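Local structure of phosphate-binding protein (Unidentified prokaryotic organism, 3W9V) at residues A[105-111]-A[230-234]. The protein binds inorganic phosphate as a secreted protein of the PstS family of phosphate-transport proteins. The protein carries 1 engineered substitution. Coordinates in Å, arbitrary orientation, origin at the centre of the assembly. Residues are numbered along the deposited sequence.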
ATOM      1  N   VAL A 105      10.579  -9.548  19.868  1.00 12.82           N
ATOM      2  CA  VAL A 105      11.186  -8.350  19.317  1.00 11.85           C
ATOM      3  C   VAL A 105      10.110  -7.283  19.226  1.00 12.23           C
ATOM      4  O   VAL A 105       9.118  -7.438  18.511  1.00 12.13           O
ATOM      5  CB  VAL A 105      11.821  -8.608  17.944  1.00 12.88           C
ATOM      6  CG1 VAL A 105      12.267  -7.297  17.302  1.00 11.79           C
ATOM      7  CG2 VAL A 105      12.992  -9.566  18.093  1.00 12.36           C
ATOM      8  N   ASP A 106      10.300  -6.215  19.990  1.00 11.90           N
ATOM      9  CA  ASP A 106       9.332  -5.139  20.085  1.00 11.95           C
ATOM     10  C   ASP A 106      10.101  -3.847  19.880  1.00 11.53           C
ATOM     11  O   ASP A 106      10.797  -3.383  20.784  1.00 12.76           O
ATOM     12  CB  ASP A 106       8.679  -5.166  21.469  1.00 13.72           C
ATOM     13  CG  ASP A 106       7.541  -4.175  21.608  1.00 12.84           C
ATOM     14  OD1 ASP A 106       7.296  -3.388  20.669  1.00 14.11           O
ATOM     15  OD2 ASP A 106       6.891  -4.181  22.680  1.00 15.82           O
ATOM     16  N   LEU A 107       9.995  -3.276  18.685  1.00 10.13           N
ATOM     17  CA  LEU A 107      10.735  -2.067  18.356  1.00  9.73           C
ATOM     18  C   LEU A 107      10.033  -0.823  18.866  1.00 10.71           C
ATOM     19  O   LEU A 107       8.846  -0.629  18.618  1.00 11.21           O
ATOM     20  CB  LEU A 107      10.883  -1.948  16.839  1.00 10.59           C
ATOM     21  CG  LEU A 107      11.664  -3.057  16.142  1.00 10.94           C
ATOM     22  CD1 LEU A 107      11.447  -3.007  14.640  1.00 11.39           C
ATOM     23  CD2 LEU A 107      13.144  -2.943  16.468  1.00 15.70           C
ATOM     24  N   SER A 108      10.760   0.035  19.571  1.00 10.07           N
ATOM     25  CA  SER A 108      10.268   1.387  19.746  1.00 10.51           C
ATOM     26  C   SER A 108      10.373   2.057  18.385  1.00  8.71           C
ATOM     27  O   SER A 108      11.127   1.605  17.519  1.00  9.89           O
ATOM     28  CB  SER A 108      11.114   2.150  20.761  1.00 10.82           C
ATOM     29  OG  SER A 108      12.434   2.312  20.284  1.00 10.96           O
ATOM     30  N   VAL A 109       9.627   3.130  18.181  1.00  9.68           N
ATOM     31  CA  VAL A 109       9.754   3.866  16.934  1.00  9.71           C
ATOM     32  C   VAL A 109      11.185   4.389  16.761  1.00  8.75           C
ATOM     33  O   VAL A 109      11.737   4.340  15.662  1.00  9.19           O
ATOM     34  CB  VAL A 109       8.711   4.993  16.836  1.00 11.04           C
ATOM     35  CG1 VAL A 109       8.973   5.873  15.622  1.00 11.54           C
ATOM     36  CG2 VAL A 109       7.308   4.399  16.767  1.00 13.92           C
ATOM     37  N   LYS A 110      11.797   4.850  17.850  1.00  9.33           N
ATOM     38  CA  LYS A 110      13.181   5.327  17.793  1.00  8.95           C
ATOM     39  C   LYS A 110      14.143   4.223  17.325  1.00  8.96           C
ATOM     40  O   LYS A 110      15.035   4.469  16.515  1.00  8.84           O
ATOM     41  CB  LYS A 110      13.608   5.888  19.155  1.00  9.69           C
ATOM     42  CG  LYS A 110      15.062   6.365  19.231  1.00 10.63           C
ATOM     43  CD  LYS A 110      15.356   7.478  18.239  1.00  9.93           C
ATOM     44  CE  LYS A 110      16.756   8.042  18.440  1.00  9.85           C
ATOM     45  NZ  LYS A 110      17.117   8.988  17.348  1.00 10.53           N
ATOM     46  N   GLU A 111      13.949   3.004  17.829  1.00  9.40           N
ATOM     47  CA  GLU A 111      14.758   1.863  17.395  1.00  9.13           C
ATOM     48  C   GLU A 111      14.529   1.521  15.925  1.00  9.48           C
ATOM     49  O   GLU A 111      15.481   1.265  15.190  1.00  9.32           O
ATOM     50  CB  GLU A 111      14.503   0.637  18.277  1.00  9.41           C
ATOM     51  CG  GLU A 111      15.187   0.724  19.635  1.00 11.02           C
ATOM     52  CD  GLU A 111      14.688  -0.305  20.628  1.00 12.44           C
ATOM     53  OE1 GLU A 111      13.680  -0.990  20.346  1.00 13.20           O
ATOM     54  OE2 GLU A 111      15.316  -0.417  21.706  1.00 14.19           O
ATOM     55  N   ALA A 230       8.181  -8.294  13.967  1.00  9.80           N
ATOM     56  CA  ALA A 230       8.366  -7.405  15.106  1.00  9.88           C
ATOM     57  C   ALA A 230       7.084  -6.713  15.544  1.00 10.10           C
ATOM     58  O   ALA A 230       6.274  -6.287  14.721  1.00 10.76           O
ATOM     59  CB  ALA A 230       9.436  -6.367  14.797  1.00 11.03           C
ATOM     60  N   ARG A 231       6.903  -6.592  16.855  1.00 10.54           N
ATOM     61  CA  ARG A 231       5.943  -5.633  17.364  1.00 10.82           C
ATOM     62  C   ARG A 231       6.567  -4.253  17.183  1.00  9.56           C
ATOM     63  O   ARG A 231       7.792  -4.121  17.144  1.00 10.72           O
ATOM     64  CB  ARG A 231       5.631  -5.898  18.837  1.00 11.27           C
ATOM     65  CG  ARG A 231       4.929  -7.222  19.088  1.00 11.40           C
ATOM     66  CD  ARG A 231       4.897  -7.566  20.568  1.00 16.49           C
ATOM     67  NE  ARG A 231       4.302  -8.880  20.799  1.00 16.36           N
ATOM     68  CZ  ARG A 231       4.369  -9.537  21.951  1.00 20.13           C
ATOM     69  NH1 ARG A 231       5.013  -9.007  22.984  1.00 20.62           N
ATOM     70  NH2 ARG A 231       3.798 -10.728  22.070  1.00 25.14           N
ATOM     71  N   VAL A 232       5.731  -3.237  17.022  1.00  9.97           N
ATOM     72  CA  VAL A 232       6.219  -1.866  16.924  1.00 10.39           C
ATOM     73  C   VAL A 232       5.391  -0.981  17.846  1.00  9.84           C
ATOM     74  O   VAL A 232       4.170  -1.096  17.892  1.00 11.91           O
ATOM     75  CB  VAL A 232       6.149  -1.311  15.476  1.00 10.03           C
ATOM     76  CG1 VAL A 232       6.727   0.099  15.422  1.00 13.02           C
ATOM     77  CG2 VAL A 232       6.902  -2.212  14.508  1.00 10.79           C
ATOM     78  N   GLY A 233       6.064  -0.116  18.598  1.00 10.63           N
ATOM     79  CA  GLY A 233       5.374   0.816  19.467  1.00 12.30           C
ATOM     80  C   GLY A 233       5.803   0.793  20.922  1.00 11.07           C
ATOM     81  O   GLY A 233       5.222   1.504  21.744  1.00 13.78           O
ATOM     82  N   LYS A 234       6.801  -0.026  21.244  1.00 11.27           N
ATOM     83  CA  LYS A 234       7.369  -0.071  22.591  1.00 12.13           C
ATOM     84  C   LYS A 234       7.728   1.326  23.074  1.00 12.91           C
ATOM     85  O   LYS A 234       8.304   2.123  22.333  1.00 12.93           O
ATOM     86  CB  LYS A 234       8.625  -0.945  22.603  1.00 13.30           C
ATOM     87  CG  LYS A 234       9.372  -0.973  23.931  1.00 13.36           C
ATOM     88  CD  LYS A 234      10.591  -1.880  23.852  1.00 14.18           C
ATOM     89  CE  LYS A 234      11.648  -1.314  22.920  1.00 13.63           C
ATOM     90  NZ  LYS A 234      12.642  -2.349  22.527  1.00 14.67           N
TER
HETATM   91  O   HOH W   1       6.258  -6.709  23.620  1.00 19.01           O
HETATM   92  O   HOH W   2       7.915   3.902  20.368  1.00 18.12           O
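A two-residue strand that leads straight into a capped helix, paired in parallel with strand 231-237, shows how a lysine can bridge a strand and a helix start. Strand 106-107 lies at the edge of a small sheet. Arg231 bonds through N to Val105 O (2.9 Å) and through O to Leu107 N (2.8 Å), the residues flanking its bridge partner Asp106, as parallel pairing requires; Gly233 N donates to Leu107 O (2.8 Å). Gly233 adopts a backbone conformation in which a CB would collide with the preceding carbonyl, and the register slips by one residue, so that Lys234 lies beside Ser108. Ser108 is the N-cap: Glu111 N donates to Ser108 OG (3.0 Å) and Ser108 N to Glu111 OE1 (3.2 Å). Lys234 NZ binds the same Glu111 OE1 in a 2.8 Å salt bridge, and also Asp106 O at 2.7 Å, with Thr127 as a further partner. One water connects Val109 N with Lys234 O; another links the side chains of Asp106 and Arg231, Asp106 OD2 also accepting from Gly244 N. Leu107 and Val232 point to the opposite face. The helix-starting motif is a classic capping box, here tied by its glutamate to the neighbouring parallel strand within a periplasmic-binding-protein fold.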